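Local coordinates for uncharacterized protein MJ1062 (Methanocaldococcus jannaschii, PDB 3EO4), which is of unknown function but carries, in this C-terminal piece of a longer protein, a GNAT-type domain that probably transfers acyl groups, at residues S12-Q18 and W65-E71; L26-W30 and K77-V81. Numbering follows the deposited sequence.

Contact 1: S12-Q18 and W65-E71; sequences SKIIIRQ and WIILLRE
Neighbouring antiparallel strands pair by backbone hydrogen bonds at every second residue, as 12-18 and 65-71 do. Both are extended; their axes approach to 4.4 Å with 153° between N-to-C directions. S12 enters opposite E71 (4.9 Å between CA atoms), its CA 3.1 Å from R70 O in a CA-H...O contact and its OG donating a weak hydrogen bond to the same oxygen. K13 and R70 form the first hydrogen-bonded pair, K13 N to R70 O 3.1 Å and R70 N to K13 O 2.8 Å. The K13 side chain leads away, NZ reaching N4 on the next strand. I14 opposes L69 in a non-hydrogen-bonded pair and sets CG2 4.1 Å from I67 CG2, on the face covered by helix 107-121. I15 and L68 form a hydrogen-bonded pair, I15 N to L68 O 3.0 Å and L68 N to I15 O 2.7 Å, with their side chains on the other face. In the GNAT fold these strands belong to the antiparallel half of the sheet, here with helices 24-31, 34-37 and 49-58 in the connection. I16 and I67 form a non-hydrogen-bonded pair; the p, t rotamer of I16 sets CD1 3.4 Å from the W65 five-membered ring centroid, 6° off the normal, a CH-pi contact. R17 completes the hydrogen-bonded pairs, R17 N to I66 O 3.1 Å and I66 N to R17 O 2.8 Å. I66 CG1 lies over its guanidinium, 3.5 Å from R17 NH1, which bonds Q18 O at 2.7 Å and salt-bridges D23. Q18 and W65 pair with diverging side chains.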
loop_
_atom_site.group_PDB
_atom_site.type_symbol
_atom_site.label_atom_id
_atom_site.label_comp_id
_atom_site.label_asym_id
_atom_site.label_seq_id
_atom_site.Cartn_x
_atom_site.Cartn_y
_atom_site.Cartn_z
ATOM N N SER A 12 -20.576 10.711 4.969
ATOM C CA SER A 12 -19.602 10.031 4.106
ATOM C C SER A 12 -19.987 9.951 2.623
ATOM O O SER A 12 -21.163 9.930 2.263
ATOM C CB SER A 12 -19.230 8.642 4.645
ATOM O OG SER A 12 -18.369 8.770 5.768
ATOM N N LYS A 13 -18.968 9.904 1.775
ATOM C CA LYS A 13 -19.137 10.104 0.362
ATOM C C LYS A 13 -17.995 9.418 -0.342
ATOM O O LYS A 13 -16.858 9.452 0.120
ATOM C CB LYS A 13 -19.120 11.597 0.057
ATOM C CG LYS A 13 -19.651 11.961 -1.295
ATOM C CD LYS A 13 -20.144 13.388 -1.286
ATOM C CE LYS A 13 -20.189 13.967 -2.690
ATOM N NZ LYS A 13 -21.041 13.148 -3.614
ATOM N N ILE A 14 -18.322 8.766 -1.446
ATOM C CA ILE A 14 -17.341 8.152 -2.331
ATOM C C ILE A 14 -17.202 9.033 -3.560
ATOM O O ILE A 14 -18.194 9.395 -4.178
ATOM C CB ILE A 14 -17.788 6.766 -2.786
ATOM C CG1 ILE A 14 -17.691 5.756 -1.631
ATOM C CG2 ILE A 14 -16.937 6.294 -3.951
ATOM C CD1 ILE A 14 -18.881 5.714 -0.721
ATOM N N ILE A 15 -15.959 9.368 -3.894
ATOM C CA ILE A 15 -15.608 10.095 -5.104
ATOM C C ILE A 15 -14.569 9.251 -5.843
ATOM O O ILE A 15 -13.744 8.552 -5.216
ATOM C CB ILE A 15 -15.018 11.467 -4.740
ATOM C CG1 ILE A 15 -16.035 12.270 -3.922
ATOM C CG2 ILE A 15 -14.644 12.261 -5.988
ATOM C CD1 ILE A 15 -15.506 12.783 -2.589
ATOM N N ILE A 16 -14.617 9.278 -7.169
ATOM C CA ILE A 16 -13.564 8.672 -7.946
ATOM C C ILE A 16 -12.920 9.748 -8.817
ATOM O O ILE A 16 -13.620 10.626 -9.326
ATOM C CB ILE A 16 -14.059 7.480 -8.786
ATOM C CG1 ILE A 16 -15.091 7.910 -9.831
ATOM C CG2 ILE A 16 -14.607 6.381 -7.885
ATOM C CD1 ILE A 16 -15.211 6.922 -10.966
ATOM N N ARG A 17 -11.591 9.711 -8.929
ATOM C CA ARG A 17 -10.844 10.659 -9.756
ATOM C C ARG A 17 -9.760 9.884 -10.505
ATOM O O ARG A 17 -9.261 8.851 -10.000
ATOM C CB ARG A 17 -10.227 11.788 -8.915
ATOM C CG ARG A 17 -9.181 11.324 -7.876
ATOM C CD ARG A 17 -7.933 12.245 -7.808
ATOM N NE ARG A 17 -6.941 11.739 -6.847
ATOM C CZ ARG A 17 -5.900 10.934 -7.133
ATOM N NH1 ARG A 17 -5.675 10.514 -8.378
ATOM N NH2 ARG A 17 -5.073 10.548 -6.158
ATOM N N GLN A 18 -9.387 10.351 -11.695
ATOM C CA GLN A 18 -8.389 9.592 -12.461
ATOM C C GLN A 18 -7.075 9.495 -11.703
ATOM O O GLN A 18 -6.706 10.372 -10.902
ATOM C CB GLN A 18 -8.183 10.066 -13.915
ATOM C CG GLN A 18 -8.277 11.558 -14.138
ATOM C CD GLN A 18 -7.806 12.021 -15.535
ATOM O OE1 GLN A 18 -7.656 13.233 -15.773
ATOM N NE2 GLN A 18 -7.559 11.080 -16.447
ATOM N N TRP A 65 -9.182 4.766 -12.038
ATOM C CA TRP A 65 -9.496 5.800 -11.046
ATOM C C TRP A 65 -8.969 5.364 -9.683
ATOM O O TRP A 65 -8.826 4.176 -9.401
ATOM C CB TRP A 65 -11.004 6.021 -10.908
ATOM C CG TRP A 65 -11.778 6.580 -12.068
ATOM C CD1 TRP A 65 -12.132 7.899 -12.259
ATOM C CD2 TRP A 65 -12.402 5.843 -13.146
ATOM N NE1 TRP A 65 -12.899 8.026 -13.398
ATOM C CE2 TRP A 65 -13.086 6.786 -13.957
ATOM C CE3 TRP A 65 -12.430 4.489 -13.514
ATOM C CZ2 TRP A 65 -13.788 6.418 -15.125
ATOM C CZ3 TRP A 65 -13.138 4.117 -14.678
ATOM C CH2 TRP A 65 -13.803 5.080 -15.468
ATOM N N ILE A 66 -8.671 6.349 -8.848
ATOM C CA ILE A 66 -8.505 6.159 -7.432
ATOM C C ILE A 66 -9.868 6.425 -6.797
ATOM O O ILE A 66 -10.564 7.384 -7.166
ATOM C CB ILE A 66 -7.496 7.204 -6.852
ATOM C CG1 ILE A 66 -6.154 7.125 -7.591
ATOM C CG2 ILE A 66 -7.281 6.997 -5.377
ATOM C CD1 ILE A 66 -5.496 5.732 -7.495
ATOM N N ILE A 67 -10.217 5.599 -5.819
ATOM C CA ILE A 67 -11.438 5.760 -5.032
ATOM C C ILE A 67 -11.120 6.572 -3.772
ATOM O O ILE A 67 -10.255 6.203 -2.993
ATOM C CB ILE A 67 -12.000 4.390 -4.613
ATOM C CG1 ILE A 67 -12.188 3.479 -5.845
ATOM C CG2 ILE A 67 -13.271 4.573 -3.779
ATOM C CD1 ILE A 67 -12.421 2.012 -5.502
ATOM N N LEU A 68 -11.821 7.678 -3.591
ATOM C CA LEU A 68 -11.608 8.535 -2.459
ATOM C C LEU A 68 -12.770 8.385 -1.507
ATOM O O LEU A 68 -13.910 8.360 -1.933
ATOM C CB LEU A 68 -11.552 9.967 -2.943
ATOM C CG LEU A 68 -10.244 10.611 -3.426
ATOM C CD1 LEU A 68 -9.171 9.657 -3.894
ATOM C CD2 LEU A 68 -10.532 11.722 -4.456
ATOM N N LEU A 69 -12.492 8.275 -0.216
ATOM C CA LEU A 69 -13.547 8.211 0.775
ATOM C C LEU A 69 -13.489 9.512 1.563
ATOM O O LEU A 69 -12.438 9.878 2.079
ATOM C CB LEU A 69 -13.406 6.985 1.696
ATOM C CG LEU A 69 -14.304 6.983 2.951
ATOM C CD1 LEU A 69 -15.809 6.887 2.636
ATOM C CD2 LEU A 69 -13.930 5.908 3.930
ATOM N N ARG A 70 -14.625 10.202 1.622
ATOM C CA ARG A 70 -14.750 11.418 2.386
ATOM C C ARG A 70 -15.446 11.051 3.679
ATOM O O ARG A 70 -16.549 10.498 3.684
ATOM C CB ARG A 70 -15.566 12.483 1.643
ATOM C CG ARG A 70 -15.646 13.801 2.396
ATOM C CD ARG A 70 -16.577 14.792 1.723
ATOM N NE ARG A 70 -16.187 15.054 0.332
ATOM C CZ ARG A 70 -15.404 16.063 -0.055
ATOM N NH1 ARG A 70 -14.905 16.914 0.841
ATOM N NH2 ARG A 70 -15.113 16.221 -1.345
ATOM N N GLU A 71 -14.786 11.358 4.777
ATOM C CA GLU A 71 -15.263 10.976 6.080
ATOM C C GLU A 71 -14.807 12.044 7.039
ATOM O O GLU A 71 -13.657 12.468 6.976
ATOM C CB GLU A 71 -14.620 9.658 6.405
ATOM C CG GLU A 71 -14.911 9.106 7.736
ATOM C CD GLU A 71 -14.508 7.657 7.731
ATOM O OE1 GLU A 71 -15.147 6.875 6.974
ATOM O OE2 GLU A 71 -13.529 7.326 8.438
#

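Contact 2: L26-W30 and K77-V81; sequences LLMAW and KVGSV
W30 lays its six-membered ring over the backbone of G79, whose CA sits 3.9 Å from the ring centroid and 29° off the normal, a CH-pi contact. The indole, with chi1 m and chi2 at -31°, reaches from helix 26-30, where W30 N bonds L26 O at 3.0 Å, to the strand 77-81: W30 CH2 is 3.3 Å from G79 N, and W30 CZ2 lies 3.7 Å from V78 C. Helix and strand cross almost at right angles, 83° between their directions, with axes 9.3 Å apart. The strand is irregular here. V78 has a nearly helical psi of -14°, G79 is almost fully extended, and both bond by backbone to I67, consistent with a classic beta bulge; V78 points away from the helix, whereas K77 and S80 on either side point toward it. L26, in the t, p rotamer, brings CD2 to 3.1 Å from K77 NZ, so the leucine meets the tip of the lysine, whose NZ also forms a weak, long ion pair with D23. L27, also t, p, brings CD1 to 3.7 Å from S80 CB. As in other GNAT domains, the first helix covers one face of the central antiparallel sheet. Strand 74-84 runs between strands 63-71 and 92-97, with W30 also touching L96; L27 packs on helix 49-58, and A29 of the second subunit meets both W30 and A29.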
loop_
_atom_site.group_PDB
_atom_site.type_symbol
_atom_site.label_atom_id
_atom_site.label_comp_id
_atom_site.label_asym_id
_atom_site.label_seq_id
_atom_site.Cartn_x
_atom_site.Cartn_y
_atom_site.Cartn_z
ATOM N N LEU A 26 1.319 3.544 -4.281
ATOM C CA LEU A 26 0.220 3.151 -3.413
ATOM C C LEU A 26 -0.585 2.019 -4.063
ATOM O O LEU A 26 -0.879 1.013 -3.414
ATOM C CB LEU A 26 -0.685 4.333 -3.108
ATOM C CG LEU A 26 -2.013 4.056 -2.425
ATOM C CD1 LEU A 26 -1.783 3.364 -1.096
ATOM C CD2 LEU A 26 -2.734 5.415 -2.177
ATOM N N LEU A 27 -0.922 2.196 -5.339
ATOM C CA LEU A 27 -1.548 1.131 -6.113
ATOM C C LEU A 27 -0.711 -0.142 -6.095
ATOM O O LEU A 27 -1.238 -1.229 -5.831
ATOM C CB LEU A 27 -1.869 1.576 -7.541
ATOM C CG LEU A 27 -2.628 0.507 -8.367
ATOM C CD1 LEU A 27 -4.090 0.227 -7.875
ATOM C CD2 LEU A 27 -2.604 0.796 -9.897
HETATM N N MSE A 28 0.586 -0.043 -6.339
HETATM C CA MSE A 28 1.410 -1.269 -6.247
HETATM C C MSE A 28 1.363 -1.875 -4.834
HETATM O O MSE A 28 1.345 -3.082 -4.684
HETATM C CB MSE A 28 2.857 -1.023 -6.654
HETATM C CG MSE A 28 3.680 -2.288 -6.665
HETATM SE SE MSE A 28 5.509 -1.951 -7.289
HETATM C CE MSE A 28 5.946 -0.508 -6.060
ATOM N N ALA A 29 1.349 -1.040 -3.809
ATOM C CA ALA A 29 1.341 -1.532 -2.434
ATOM C C ALA A 29 0.080 -2.347 -2.088
ATOM O O ALA A 29 0.152 -3.381 -1.404
ATOM C CB ALA A 29 1.538 -0.398 -1.452
ATOM N N TRP A 30 -1.059 -1.900 -2.590
ATOM C CA TRP A 30 -2.280 -2.678 -2.474
ATOM C C TRP A 30 -2.206 -4.016 -3.232
ATOM O O TRP A 30 -2.564 -5.051 -2.695
ATOM C CB TRP A 30 -3.441 -1.874 -3.011
ATOM C CG TRP A 30 -3.828 -0.708 -2.164
ATOM C CD1 TRP A 30 -3.722 -0.587 -0.787
ATOM C CD2 TRP A 30 -4.426 0.500 -2.638
ATOM N NE1 TRP A 30 -4.229 0.643 -0.386
ATOM C CE2 TRP A 30 -4.666 1.324 -1.505
ATOM C CE3 TRP A 30 -4.801 0.959 -3.914
ATOM C CZ2 TRP A 30 -5.259 2.594 -1.617
ATOM C CZ3 TRP A 30 -5.372 2.222 -4.025
ATOM C CH2 TRP A 30 -5.612 3.023 -2.865
ATOM N N LYS A 77 -7.457 8.180 0.172
ATOM C CA LYS A 77 -7.404 7.145 -0.893
ATOM C C LYS A 77 -7.582 5.737 -0.353
ATOM O O LYS A 77 -6.810 5.295 0.505
ATOM C CB LYS A 77 -6.057 7.201 -1.605
ATOM C CG LYS A 77 -5.937 8.276 -2.674
ATOM C CD LYS A 77 -5.136 9.481 -2.276
ATOM C CE LYS A 77 -3.715 9.148 -1.798
ATOM N NZ LYS A 77 -2.977 8.472 -2.868
ATOM N N VAL A 78 -8.562 4.997 -0.873
ATOM C CA VAL A 78 -8.924 3.734 -0.242
ATOM C C VAL A 78 -8.931 2.565 -1.195
ATOM O O VAL A 78 -9.014 1.430 -0.739
ATOM C CB VAL A 78 -10.313 3.776 0.489
ATOM C CG1 VAL A 78 -10.342 4.816 1.626
ATOM C CG2 VAL A 78 -11.444 4.024 -0.506
ATOM N N GLY A 79 -8.906 2.830 -2.506
ATOM C CA GLY A 79 -8.889 1.745 -3.484
ATOM C C GLY A 79 -8.731 2.246 -4.898
ATOM O O GLY A 79 -8.428 3.431 -5.128
ATOM N N SER A 80 -8.948 1.346 -5.857
ATOM C CA SER A 80 -8.914 1.714 -7.247
ATOM C C SER A 80 -9.997 0.988 -8.026
ATOM O O SER A 80 -10.286 -0.188 -7.754
ATOM C CB SER A 80 -7.562 1.390 -7.838
ATOM O OG SER A 80 -7.525 1.841 -9.193
ATOM N N VAL A 81 -10.573 1.685 -9.007
ATOM C CA VAL A 81 -11.576 1.097 -9.907
ATOM C C VAL A 81 -11.170 1.456 -11.329
ATOM O O VAL A 81 -10.584 2.526 -11.556
ATOM C CB VAL A 81 -13.029 1.550 -9.543
ATOM C CG1 VAL A 81 -13.243 3.036 -9.813
ATOM C CG2 VAL A 81 -14.099 0.662 -10.232
#

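How the contacts relate
The general lesson is that one sheet is held by different chemistry within its plane and across its face. Contact 1 joins two adjacent strands by backbone hydrogen bonding and is only partly buried; contact 2 sets a helix on the sheet by helix side chains packing on the strand's backbone and side chains and is buried, close to the subunit interface. They meet directly, since strands 63-71 and 74-84 are neighbours: W65 N lies 2.7 Å from V81 O, W65 O lies 2.7 Å from S80 OG, and I66 CG2 packs 3.3 Å from K77 CG. Strand 13-18 is followed by helix 24-31, and strand 63-71 by strand 74-84, so the contacts' segments alternate along the chain.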